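Local coordinates for protein DOA1 (Saccharomyces cerevisiae, PDB 3ODT) that probably binds ubiquitin through its WD40 beta-propeller domain and regulates the turnover of F-box proteins, at residues Q139-S144 with T160-K165. Numbering follows the deposited sequence.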
ATOM      1  N   GLN A 139      13.002 -11.157  10.838  1.00  7.74           N
ATOM      2  CA  GLN A 139      12.881 -12.569  10.543  1.00 10.29           C
ATOM      3  C   GLN A 139      12.252 -13.269  11.760  1.00 11.63           C
ATOM      4  O   GLN A 139      12.855 -13.327  12.837  1.00 17.32           O
ATOM      5  CB  GLN A 139      14.285 -13.133  10.224  1.00 13.79           C
ATOM      6  CG  GLN A 139      14.302 -14.537   9.582  1.00 20.44           C
ATOM      7  CD  GLN A 139      15.657 -14.878   8.925  1.00 48.63           C
ATOM      8  OE1 GLN A 139      16.073 -14.231   7.954  1.00 45.77           O
ATOM      9  NE2 GLN A 139      16.337 -15.900   9.447  1.00 59.45           N
ATOM     10  N   ALA A 140      11.036 -13.774  11.566  1.00  9.05           N
ATOM     11  CA  ALA A 140      10.287 -14.434  12.626  1.00  8.87           C
ATOM     12  C   ALA A 140       9.025 -15.113  12.090  1.00  9.64           C
ATOM     13  O   ALA A 140       8.685 -16.218  12.510  1.00 12.29           O
ATOM     14  CB  ALA A 140       9.931 -13.441  13.722  1.00 12.92           C
ATOM     15  N   HIS A 141       8.334 -14.452  11.163  1.00  8.27           N
ATOM     16  CA  HIS A 141       7.106 -15.005  10.603  1.00  9.82           C
ATOM     17  C   HIS A 141       7.366 -16.335   9.900  1.00 11.41           C
ATOM     18  O   HIS A 141       8.447 -16.555   9.344  1.00 10.46           O
ATOM     19  CB  HIS A 141       6.463 -14.053   9.594  1.00  8.43           C
ATOM     20  CG  HIS A 141       5.741 -12.908  10.220  1.00  8.86           C
ATOM     21  ND1 HIS A 141       4.561 -13.068  10.919  1.00  9.67           N
ATOM     22  CD2 HIS A 141       6.005 -11.578  10.218  1.00  7.47           C
ATOM     23  CE1 HIS A 141       4.151 -11.885  11.345  1.00  9.19           C
ATOM     24  NE2 HIS A 141       5.005 -10.970  10.927  1.00  8.68           N
ATOM     25  N   ASN A 142       6.342 -17.189   9.884  1.00 11.53           N
ATOM     26  CA  ASN A 142       6.441 -18.529   9.322  1.00 13.69           C
ATOM     27  C   ASN A 142       5.915 -18.660   7.894  1.00 12.39           C
ATOM     28  O   ASN A 142       5.858 -19.752   7.350  1.00 12.48           O
ATOM     29  CB  ASN A 142       5.670 -19.519  10.213  1.00 21.25           C
ATOM     30  CG  ASN A 142       6.268 -20.892  10.197  1.00 38.90           C
ATOM     31  OD1 ASN A 142       7.416 -21.072   9.786  1.00 47.10           O
ATOM     32  ND2 ASN A 142       5.503 -21.877  10.659  1.00 49.60           N
ATOM     33  N   ALA A 143       5.511 -17.543   7.315  1.00 10.11           N
ATOM     34  CA  ALA A 143       4.970 -17.482   5.980  1.00  9.54           C
ATOM     35  C   ALA A 143       5.111 -16.054   5.470  1.00  9.48           C
ATOM     36  O   ALA A 143       5.591 -15.169   6.198  1.00  9.09           O
ATOM     37  CB  ALA A 143       3.508 -17.928   5.955  1.00 11.14           C
ATOM     38  N   SER A 144       4.722 -15.855   4.222  1.00  9.14           N
ATOM     39  CA  SER A 144       4.920 -14.581   3.543  1.00  8.86           C
ATOM     40  C   SER A 144       4.479 -13.408   4.392  1.00  8.73           C
ATOM     41  O   SER A 144       3.457 -13.474   5.069  1.00  8.85           O
ATOM     42  CB  SER A 144       4.143 -14.574   2.237  1.00 11.50           C
ATOM     43  OG  SER A 144       4.669 -15.550   1.374  1.00 12.23           O
ATOM     44  N   THR A 160       4.362  -5.796  11.192  1.00  5.90           N
ATOM     45  CA  THR A 160       4.299  -6.663  10.033  1.00  7.10           C
ATOM     46  C   THR A 160       3.033  -7.516  10.075  1.00  6.61           C
ATOM     47  O   THR A 160       2.530  -7.871  11.161  1.00  6.98           O
ATOM     48  CB  THR A 160       5.545  -7.593   9.993  1.00  7.93           C
ATOM     49  OG1 THR A 160       5.637  -8.326  11.222  1.00  7.80           O
ATOM     50  CG2 THR A 160       6.840  -6.764   9.789  1.00 10.08           C
ATOM     51  N   ALA A 161       2.568  -7.884   8.891  1.00  5.96           N
ATOM     52  CA  ALA A 161       1.378  -8.687   8.681  1.00  6.92           C
ATOM     53  C   ALA A 161       1.737  -9.864   7.806  1.00  7.07           C
ATOM     54  O   ALA A 161       2.412  -9.703   6.773  1.00  7.64           O
ATOM     55  CB  ALA A 161       0.335  -7.868   7.960  1.00  8.46           C
ATOM     56  N   SER A 162       1.239 -11.040   8.163  1.00  6.87           N
ATOM     57  CA  SER A 162       1.667 -12.271   7.505  1.00  7.68           C
ATOM     58  C   SER A 162       0.579 -13.274   7.165  1.00  7.34           C
ATOM     59  O   SER A 162      -0.484 -13.345   7.795  1.00  7.66           O
ATOM     60  CB  SER A 162       2.764 -12.915   8.375  1.00  7.72           C
ATOM     61  OG  SER A 162       3.194 -14.181   7.930  1.00  7.80           O
ATOM     62  N   ALA A 163       0.880 -14.102   6.160  1.00  8.85           N
ATOM     63  CA  ALA A 163       0.079 -15.263   5.824  1.00 11.23           C
ATOM     64  C   ALA A 163       0.050 -16.284   6.950  1.00  9.49           C
ATOM     65  O   ALA A 163      -0.765 -17.224   6.910  1.00 10.91           O
ATOM     66  CB  ALA A 163       0.612 -15.921   4.521  1.00 10.10           C
ATOM     67  N   ASP A 164       0.911 -16.110   7.961  1.00  7.88           N
ATOM     68  CA  ASP A 164       0.874 -17.025   9.105  1.00  9.57           C
ATOM     69  C   ASP A 164      -0.241 -16.656  10.094  1.00 10.48           C
ATOM     70  O   ASP A 164      -0.380 -17.262  11.140  1.00 10.84           O
ATOM     71  CB  ASP A 164       2.254 -17.163   9.780  1.00  9.98           C
ATOM     72  CG  ASP A 164       2.695 -15.921  10.549  1.00 12.80           C
ATOM     73  OD1 ASP A 164       1.910 -14.974  10.728  1.00 10.89           O
ATOM     74  OD2 ASP A 164       3.871 -15.884  10.971  1.00 11.75           O
ATOM     75  N   LYS A 165      -1.069 -15.698   9.694  1.00  8.37           N
ATOM     76  CA  LYS A 165      -2.277 -15.283  10.427  1.00  8.64           C
ATOM     77  C   LYS A 165      -1.979 -14.405  11.643  1.00  8.49           C
ATOM     78  O   LYS A 165      -2.814 -14.242  12.504  1.00 10.98           O
ATOM     79  CB  LYS A 165      -3.167 -16.476  10.795  1.00  9.18           C
ATOM     80  CG  LYS A 165      -3.457 -17.366   9.613  1.00 13.58           C
ATOM     81  CD  LYS A 165      -4.466 -18.451   9.949  1.00 17.56           C
ATOM     82  CE  LYS A 165      -3.856 -19.481  10.890  1.00 20.47           C
ATOM     83  NZ  LYS A 165      -4.809 -20.601  11.260  1.00 28.96           N
TER
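H141 lies with its imidazole between D164 and T160, each of its nitrogens engaged by an oxygen at the ring edge. H141 ND1 donates to D164 OD2 over 2.9 Å. The carboxylate oxygen lies in the plane of the ring and is met on its syn side, though 29° out of the carboxylate plane, since the two flat groups are turned 52° apart. At the ring's other nitrogen, H141 NE2 and T160 OG1 are 2.7 Å apart in a hydrogen bond that either could donate; the same hydroxyl is also hydrogen-bonded to W170 NE1 on strand 167-171. S162 closes over one face, its CB 3.4 Å from the centroid of the H141 ring in a CH-pi contact. Two edge bonds and a covered face thus fix the rotation of the imidazole, and an alanine here would probably leave D164 and T160 without their shared partner and S162 CB facing a gap.

D164 OD2 has a second donor, the backbone N of N142 at 3.0 Å, which arrives on the anti side but from the same face of the carboxylate as ND1. D164 OD1 is hydrogen-bonded to T166 OG1. The S162 hydroxyl holds the turn that carries D164: with OG anti to the backbone N (chi1 174°), S162 OG gives its proton to S144 O, 3.0 Å away and above the carbonyl plane, while accepting from D164 N in an ST turn. A163 N reaches S144 O more directly, at 2.9 Å, and the methyls of A143 and A163 meet beside it.

The type I turn S162-K165 is thereby tied to the loop entering strand 145-150. Threonine or serine, histidine, aspartate and tryptophan linked in this way form the hydrogen-bonded tetrad typical of WD40 repeats, here tying the loop between two blades to the blade that follows in a seven-bladed beta-propeller.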